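Local coordinates for protein EmGH1 (Erythrobacter marinus, PDB 5Z87) that probably hydrolyses beta-glucosidic bonds as a family 3 glycoside hydrolase, and may also act on beta-xylosides and alpha-L-arabinofuranosides, at residues A49-M54 against Y368-A373; T55-A60 against F85-G90; V418-E423 against P658-G663. All coordinates share one frame; numbering follows the deposited sequence.

Contact 1. Residues A49-M54 against Y368-A373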
# COMPACT_ATOMS: atom_id res chain seq x y z
N ALA A 49 44.54 -3.18 17.96
CA ALA A 49 45.58 -3.62 18.89
C ALA A 49 44.99 -4.45 20.02
O ALA A 49 45.58 -5.47 20.42
CB ALA A 49 46.34 -2.40 19.43
N LEU A 50 43.83 -4.06 20.53
CA LEU A 50 43.22 -4.81 21.62
C LEU A 50 42.70 -6.15 21.13
O LEU A 50 42.86 -7.18 21.82
CB LEU A 50 42.09 -4.00 22.25
CG LEU A 50 41.27 -4.70 23.34
CD1 LEU A 50 42.17 -5.15 24.47
CD2 LEU A 50 40.14 -3.79 23.86
N ALA A 51 42.08 -6.16 19.95
CA ALA A 51 41.48 -7.40 19.44
C ALA A 51 42.54 -8.47 19.20
O ALA A 51 42.27 -9.66 19.40
CB ALA A 51 40.69 -7.10 18.16
N ASN A 52 43.74 -8.07 18.78
CA ASN A 52 44.83 -9.03 18.60
C ASN A 52 45.21 -9.74 19.89
O ASN A 52 45.80 -10.82 19.83
CB ASN A 52 46.06 -8.34 18.01
CG ASN A 52 45.83 -7.89 16.57
OD1 ASN A 52 45.06 -8.51 15.83
ND2 ASN A 52 46.48 -6.79 16.17
N LEU A 53 44.86 -9.18 21.04
CA LEU A 53 45.21 -9.80 22.32
C LEU A 53 44.13 -10.73 22.86
O LEU A 53 44.38 -11.43 23.85
CB LEU A 53 45.50 -8.72 23.36
CG LEU A 53 46.43 -7.60 22.91
CD1 LEU A 53 46.62 -6.59 24.00
CD2 LEU A 53 47.77 -8.19 22.48
N MET A 54 42.94 -10.78 22.24
CA MET A 54 41.78 -11.40 22.86
C MET A 54 41.52 -12.80 22.29
O MET A 54 41.83 -13.07 21.14
CB MET A 54 40.53 -10.53 22.65
CG MET A 54 40.70 -9.12 23.19
SD MET A 54 39.34 -7.99 22.84
CE MET A 54 37.97 -8.82 23.66
N TYR A 368 34.46 -13.68 11.31
CA TYR A 368 33.22 -12.91 11.45
C TYR A 368 33.04 -12.43 12.89
O TYR A 368 32.57 -11.30 13.12
CB TYR A 368 32.02 -13.75 10.99
CG TYR A 368 31.96 -13.90 9.49
CD1 TYR A 368 31.52 -12.85 8.69
CD2 TYR A 368 32.35 -15.08 8.86
CE1 TYR A 368 31.47 -12.96 7.31
CE2 TYR A 368 32.30 -15.20 7.47
CZ TYR A 368 31.87 -14.13 6.71
OH TYR A 368 31.82 -14.23 5.34
N VAL A 369 33.40 -13.26 13.86
CA VAL A 369 33.39 -12.82 15.25
C VAL A 369 34.35 -11.65 15.43
O VAL A 369 34.02 -10.65 16.08
CB VAL A 369 33.73 -13.99 16.18
CG1 VAL A 369 33.85 -13.50 17.61
CG2 VAL A 369 32.64 -15.05 16.09
N ARG A 370 35.54 -11.75 14.83
CA ARG A 370 36.55 -10.70 14.96
C ARG A 370 36.13 -9.42 14.23
O ARG A 370 36.37 -8.31 14.74
CB ARG A 370 37.89 -11.22 14.44
CG ARG A 370 38.91 -10.17 14.02
CD ARG A 370 39.41 -9.39 15.20
NE ARG A 370 40.32 -8.29 14.86
CZ ARG A 370 41.64 -8.33 15.06
NH1 ARG A 370 42.19 -9.41 15.59
NH2 ARG A 370 42.40 -7.28 14.74
N ARG A 371 35.51 -9.55 13.05
CA ARG A 371 34.99 -8.37 12.36
C ARG A 371 33.98 -7.63 13.23
O ARG A 371 34.06 -6.41 13.40
CB ARG A 371 34.36 -8.78 11.02
CG ARG A 371 33.89 -7.59 10.18
CD ARG A 371 33.18 -8.06 8.89
NE ARG A 371 31.90 -8.73 9.15
CZ ARG A 371 31.02 -9.05 8.20
NH1 ARG A 371 31.27 -8.76 6.93
NH2 ARG A 371 29.89 -9.66 8.53
N ALA A 372 33.05 -8.37 13.84
CA ALA A 372 32.04 -7.73 14.66
C ALA A 372 32.64 -7.15 15.94
O ALA A 372 32.42 -5.97 16.26
CB ALA A 372 30.92 -8.73 14.97
N ALA A 373 33.42 -7.95 16.68
CA ALA A 373 33.96 -7.47 17.95
C ALA A 373 34.88 -6.27 17.77
O ALA A 373 34.96 -5.40 18.65
CB ALA A 373 34.69 -8.59 18.68

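Contact 2. Residues T55-A60 against F85-G90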
# COMPACT_ATOMS: atom_id res chain seq x y z
N THR A 55 40.96 -13.67 23.12
CA THR A 55 40.55 -14.99 22.68
C THR A 55 39.22 -14.93 21.92
O THR A 55 38.53 -13.91 21.90
CB THR A 55 40.42 -15.94 23.88
OG1 THR A 55 39.26 -15.60 24.65
CG2 THR A 55 41.69 -15.87 24.77
N LEU A 56 38.86 -16.06 21.30
CA LEU A 56 37.55 -16.20 20.68
C LEU A 56 36.43 -15.89 21.67
O LEU A 56 35.51 -15.12 21.36
CB LEU A 56 37.39 -17.62 20.13
CG LEU A 56 36.00 -18.04 19.67
CD1 LEU A 56 35.56 -17.18 18.51
CD2 LEU A 56 35.97 -19.50 19.28
N ASP A 57 36.49 -16.48 22.86
CA ASP A 57 35.43 -16.29 23.86
C ASP A 57 35.36 -14.84 24.34
O ASP A 57 34.26 -14.34 24.62
CB ASP A 57 35.65 -17.23 25.04
CG ASP A 57 35.36 -18.68 24.69
OD1 ASP A 57 34.93 -18.94 23.55
OD2 ASP A 57 35.55 -19.56 25.56
N GLU A 58 36.50 -14.16 24.42
CA GLU A 58 36.49 -12.77 24.87
C GLU A 58 35.92 -11.84 23.80
O GLU A 58 35.18 -10.91 24.12
CB GLU A 58 37.90 -12.34 25.26
CG GLU A 58 38.45 -13.10 26.48
CD GLU A 58 39.88 -12.70 26.79
OE1 GLU A 58 40.66 -12.46 25.83
OE2 GLU A 58 40.23 -12.61 27.99
N MET A 59 36.27 -12.07 22.54
CA MET A 59 35.68 -11.28 21.47
C MET A 59 34.18 -11.55 21.34
O MET A 59 33.39 -10.62 21.16
CB MET A 59 36.38 -11.56 20.15
CG MET A 59 37.75 -10.95 20.07
SD MET A 59 38.50 -11.19 18.46
CE MET A 59 38.60 -12.99 18.43
N ALA A 60 33.79 -12.82 21.43
CA ALA A 60 32.38 -13.16 21.27
C ALA A 60 31.53 -12.50 22.34
O ALA A 60 30.38 -12.13 22.07
CB ALA A 60 32.20 -14.68 21.30
N PHE A 85 29.80 -14.17 30.39
CA PHE A 85 29.95 -12.96 31.19
C PHE A 85 31.23 -13.00 32.02
O PHE A 85 31.68 -11.95 32.50
CB PHE A 85 28.72 -12.77 32.09
CG PHE A 85 28.68 -11.43 32.78
CD1 PHE A 85 28.75 -10.25 32.06
CD2 PHE A 85 28.55 -11.36 34.16
CE1 PHE A 85 28.71 -9.02 32.70
CE2 PHE A 85 28.51 -10.14 34.82
CZ PHE A 85 28.60 -8.97 34.09
N ALA A 86 31.84 -14.17 32.18
CA ALA A 86 33.17 -14.23 32.77
C ALA A 86 34.17 -13.35 32.02
O ALA A 86 35.17 -12.93 32.60
CB ALA A 86 33.65 -15.69 32.80
N HIS A 87 33.90 -13.04 30.75
CA HIS A 87 34.77 -12.17 29.95
C HIS A 87 34.16 -10.80 29.71
O HIS A 87 34.58 -10.09 28.80
CB HIS A 87 35.09 -12.84 28.62
CG HIS A 87 35.34 -14.31 28.75
ND1 HIS A 87 36.45 -14.82 29.41
CD2 HIS A 87 34.62 -15.38 28.33
CE1 HIS A 87 36.40 -16.14 29.38
NE2 HIS A 87 35.30 -16.50 28.74
N GLY A 88 33.19 -10.40 30.52
CA GLY A 88 32.57 -9.11 30.27
C GLY A 88 31.37 -9.22 29.35
O GLY A 88 30.73 -10.27 29.29
N ILE A 89 31.06 -8.14 28.63
CA ILE A 89 29.79 -8.05 27.93
C ILE A 89 29.90 -6.94 26.89
O ILE A 89 30.60 -5.95 27.10
CB ILE A 89 28.62 -7.82 28.93
CG1 ILE A 89 27.26 -8.14 28.29
CG2 ILE A 89 28.65 -6.41 29.52
CD1 ILE A 89 26.19 -8.44 29.31
N GLY A 90 29.24 -7.13 25.76
CA GLY A 90 29.13 -6.08 24.77
C GLY A 90 28.39 -4.86 25.27
O GLY A 90 28.94 -3.75 25.31
O HOH W 1 34.21 -19.06 28.20
O HOH W 2 35.42 -9.53 26.47

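Contact 3. Residues V418-E423 against P658-G663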
# COMPACT_ATOMS: atom_id res chain seq x y z
N VAL A 418 1.07 23.81 15.69
CA VAL A 418 0.61 24.19 14.36
C VAL A 418 -0.78 24.79 14.47
O VAL A 418 -1.68 24.19 15.08
CB VAL A 418 0.58 22.97 13.41
CG1 VAL A 418 0.03 23.38 12.02
CG2 VAL A 418 1.96 22.31 13.32
N LEU A 419 -0.96 25.97 13.88
CA LEU A 419 -2.28 26.56 13.68
C LEU A 419 -2.85 25.98 12.40
O LEU A 419 -2.47 26.38 11.30
CB LEU A 419 -2.18 28.09 13.61
CG LEU A 419 -3.52 28.84 13.50
CD1 LEU A 419 -4.46 28.42 14.64
CD2 LEU A 419 -3.35 30.37 13.49
N LEU A 420 -3.78 25.02 12.53
CA LEU A 420 -4.33 24.33 11.37
C LEU A 420 -5.34 25.20 10.63
O LEU A 420 -5.31 25.29 9.39
CB LEU A 420 -4.99 23.02 11.78
CG LEU A 420 -4.12 21.85 12.24
CD1 LEU A 420 -5.00 20.66 12.56
CD2 LEU A 420 -3.09 21.49 11.18
N GLN A 421 -6.27 25.83 11.36
CA GLN A 421 -7.25 26.73 10.77
C GLN A 421 -7.69 27.75 11.80
O GLN A 421 -7.72 27.48 13.01
CB GLN A 421 -8.47 25.98 10.21
CG GLN A 421 -9.16 25.09 11.21
CD GLN A 421 -10.04 24.07 10.52
OE1 GLN A 421 -9.57 23.29 9.71
NE2 GLN A 421 -11.34 24.07 10.84
N ASN A 422 -8.05 28.94 11.32
CA ASN A 422 -8.43 30.04 12.17
C ASN A 422 -9.57 30.82 11.51
O ASN A 422 -9.48 32.02 11.27
CB ASN A 422 -7.24 30.95 12.45
CG ASN A 422 -7.46 31.85 13.66
OD1 ASN A 422 -8.33 31.57 14.50
ND2 ASN A 422 -6.69 32.92 13.76
N GLU A 423 -10.66 30.12 11.21
CA GLU A 423 -11.76 30.72 10.45
C GLU A 423 -12.37 31.89 11.22
O GLU A 423 -12.79 31.75 12.37
CB GLU A 423 -12.83 29.66 10.16
CG GLU A 423 -12.61 28.87 8.87
CD GLU A 423 -13.44 27.59 8.82
OE1 GLU A 423 -14.60 27.61 9.30
OE2 GLU A 423 -12.93 26.56 8.31
N PRO A 658 -6.02 16.65 -0.12
CA PRO A 658 -5.67 16.45 1.28
C PRO A 658 -6.49 17.38 2.16
O PRO A 658 -6.96 18.43 1.71
CB PRO A 658 -4.17 16.78 1.33
CG PRO A 658 -3.91 17.58 0.08
CD PRO A 658 -4.88 17.11 -0.93
N LEU A 659 -6.70 16.97 3.40
CA LEU A 659 -7.33 17.86 4.37
C LEU A 659 -6.42 19.05 4.67
O LEU A 659 -6.86 20.20 4.64
CB LEU A 659 -7.68 17.08 5.64
CG LEU A 659 -8.49 17.88 6.67
CD1 LEU A 659 -9.84 18.36 6.10
CD2 LEU A 659 -8.71 17.07 7.94
N TYR A 660 -5.15 18.78 4.93
CA TYR A 660 -4.11 19.80 5.02
C TYR A 660 -2.89 19.29 4.25
O TYR A 660 -2.49 18.12 4.43
CB TYR A 660 -3.72 20.11 6.48
CG TYR A 660 -4.88 20.38 7.42
CD1 TYR A 660 -5.53 21.62 7.44
CD2 TYR A 660 -5.30 19.42 8.32
CE1 TYR A 660 -6.58 21.86 8.32
CE2 TYR A 660 -6.35 19.65 9.20
CZ TYR A 660 -6.98 20.88 9.20
OH TYR A 660 -8.01 21.10 10.08
N PRO A 661 -2.27 20.10 3.41
CA PRO A 661 -1.11 19.64 2.66
C PRO A 661 0.16 19.69 3.49
O PRO A 661 0.26 20.41 4.49
CB PRO A 661 -1.03 20.62 1.49
CG PRO A 661 -1.60 21.89 2.05
CD PRO A 661 -2.69 21.45 3.01
N PHE A 662 1.14 18.90 3.06
CA PHE A 662 2.47 18.97 3.65
C PHE A 662 2.97 20.41 3.69
O PHE A 662 2.85 21.16 2.71
CB PHE A 662 3.46 18.10 2.86
CG PHE A 662 4.90 18.25 3.31
CD1 PHE A 662 5.41 17.45 4.33
CD2 PHE A 662 5.74 19.20 2.74
CE1 PHE A 662 6.72 17.59 4.75
CE2 PHE A 662 7.05 19.34 3.15
CZ PHE A 662 7.54 18.53 4.16
N GLY A 663 3.54 20.80 4.83
CA GLY A 663 4.07 22.15 5.02
C GLY A 663 3.06 23.20 5.43
O GLY A 663 3.43 24.38 5.52

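Contact 1. Residues A49-M54 against Y368-A373
R370 of helix 366-382 reaches across to A51 and N52, in the type I turn from A51 to M54, and grips the asparagine end-on with two nitrogens. The contact ties the turn at 51-54 to helix 366-382 of the family 3, TIM-barrel-type fold. It rests mainly on the arginine: the CA atoms of A51 and R370 are 7.4 Å apart, and the side chain bridges the gap. Its CG stands opposite the backbone N and the chain bends at chi2 (68°), which carries the guanidinium over to the other segment.

Both terminal nitrogens donate to a single acceptor: R370 NH1 lies 3.0 Å from N52 OD1 and R370 NH2 3.1 Å from that oxygen. The oxygen sits nearly in the guanidinium plane, at its edge. Seen from the asparagine, the fit is less regular. Amide and guanidinium are turned 53° against each other, so NH1 arrives tilted from the carbonyl plane and NH2 well above it, both from the same face. N52 begins by pointing away from the arginine helix, yet the end of its side chain returns to it.

R370 NE also makes a salt bridge, to E374 OE1 in the same helix. Held by both the N52 amide oxygen and the E374 carboxylate, the group is probably fixed in rotation. Its flat side meets an apolar group: A51 CB lies over the centre of one face, 3.5 Å from R370 CZ.

Contact 2. Residues T55-A60 against F85-G90
A capping box starts helix 56-61 in the N-terminal, TIM-barrel-type domain, and the first turn of that helix packs D57 and E58 against H87, in the loop leading to strand 91-93. The box is reciprocal: E58 N donates to T55 OG1 at 3.1 Å, and T55 N donates to E58 OE1 at 3.0 Å, the latter bond nearly straight (166°). Together with R120, which forms a salt bridge with E58 OE2, it probably helps to hold the E58 chain where it crosses the imidazole, carboxylate and ring planes 81° apart.

The direct contacts are made by methylene groups, not charges. E58 CG approaches H87 ND1 to 3.9 Å, while D57 CB stands 3.8 Å from H87 NE2, both oblique to the ring. The D57 carboxylate, too, has an arginine partner, its OD1 forming a salt bridge with R360.

Water supplies the polar link. One water lies in the ring plane at its edge, 2.8 Å from H87 NE2, and donates to D57 OD2 at 3.0 Å. A second donates to E58 O at 2.7 Å and lies close to H87 O as well, though at 2.5 Å from H87 O that bond is short enough to be doubtful. Helix and loop are thus joined by van der Waals packing, one clear water bridge and a second, less certain one, beside a helix N-terminus whose paired Thr and Glu bonds are those of the classic capping box.

Contact 3. Residues V418-E423 against P658-G663
L420 lays its CD2 methyl over the face of the Y660 ring, 4.1 Å from the centroid and only 8° off the ring normal, a well-centred CH-pi contact. The leucine belongs to strand 418-422, an outermost strand of the mixed sheet in the family 3 C-terminal domain, where it runs antiparallel to strand 596-601. Y660 comes from the loop that leads to strand 671-678. The other methyl adds to the overlap, with L420 CD1 3.8 Å from Y660 CE2, and the two side chains cross at about a right angle. On the opposite face lies L659 CG, offset toward the rim, so the phenol is held between leucines from both segments.

At the ring's edge the neighbouring strand residue takes over. Q421 CG sits between the backbone N and the carbonyl carbon (chi1 55°), and from there the chain extends to the phenol. Q421 NE2 donates to the carbonyls of A591 and C594, fixing which way the amide is turned and directing its oxygen toward the tyrosine. The buried hydroxyl is thereby satisfied: Y660 OH donates to Q421 OE1 at 2.7 Å, approaching from above the carbonyl plane.

From the N terminus, the chain passes through 49-54 and at once into 55-60, so contacts 1 and 2 open side by side. Contact 2 closes first, a short loop ending at 85-90; contact 1 closes some 280 residues later at 368-373, with contact 2 nested inside its loop. The two touch through helix 56-61: M59 packs against M54, R370 and A373, joining helix 366-382 to helix 56-61 and the turn before it. Contact 3 follows in series, binding an outer strand of the C-terminal domain's sheet to that domain's late loop. Its centre lies about 54 Å from that of contact 1, across the chain's centre.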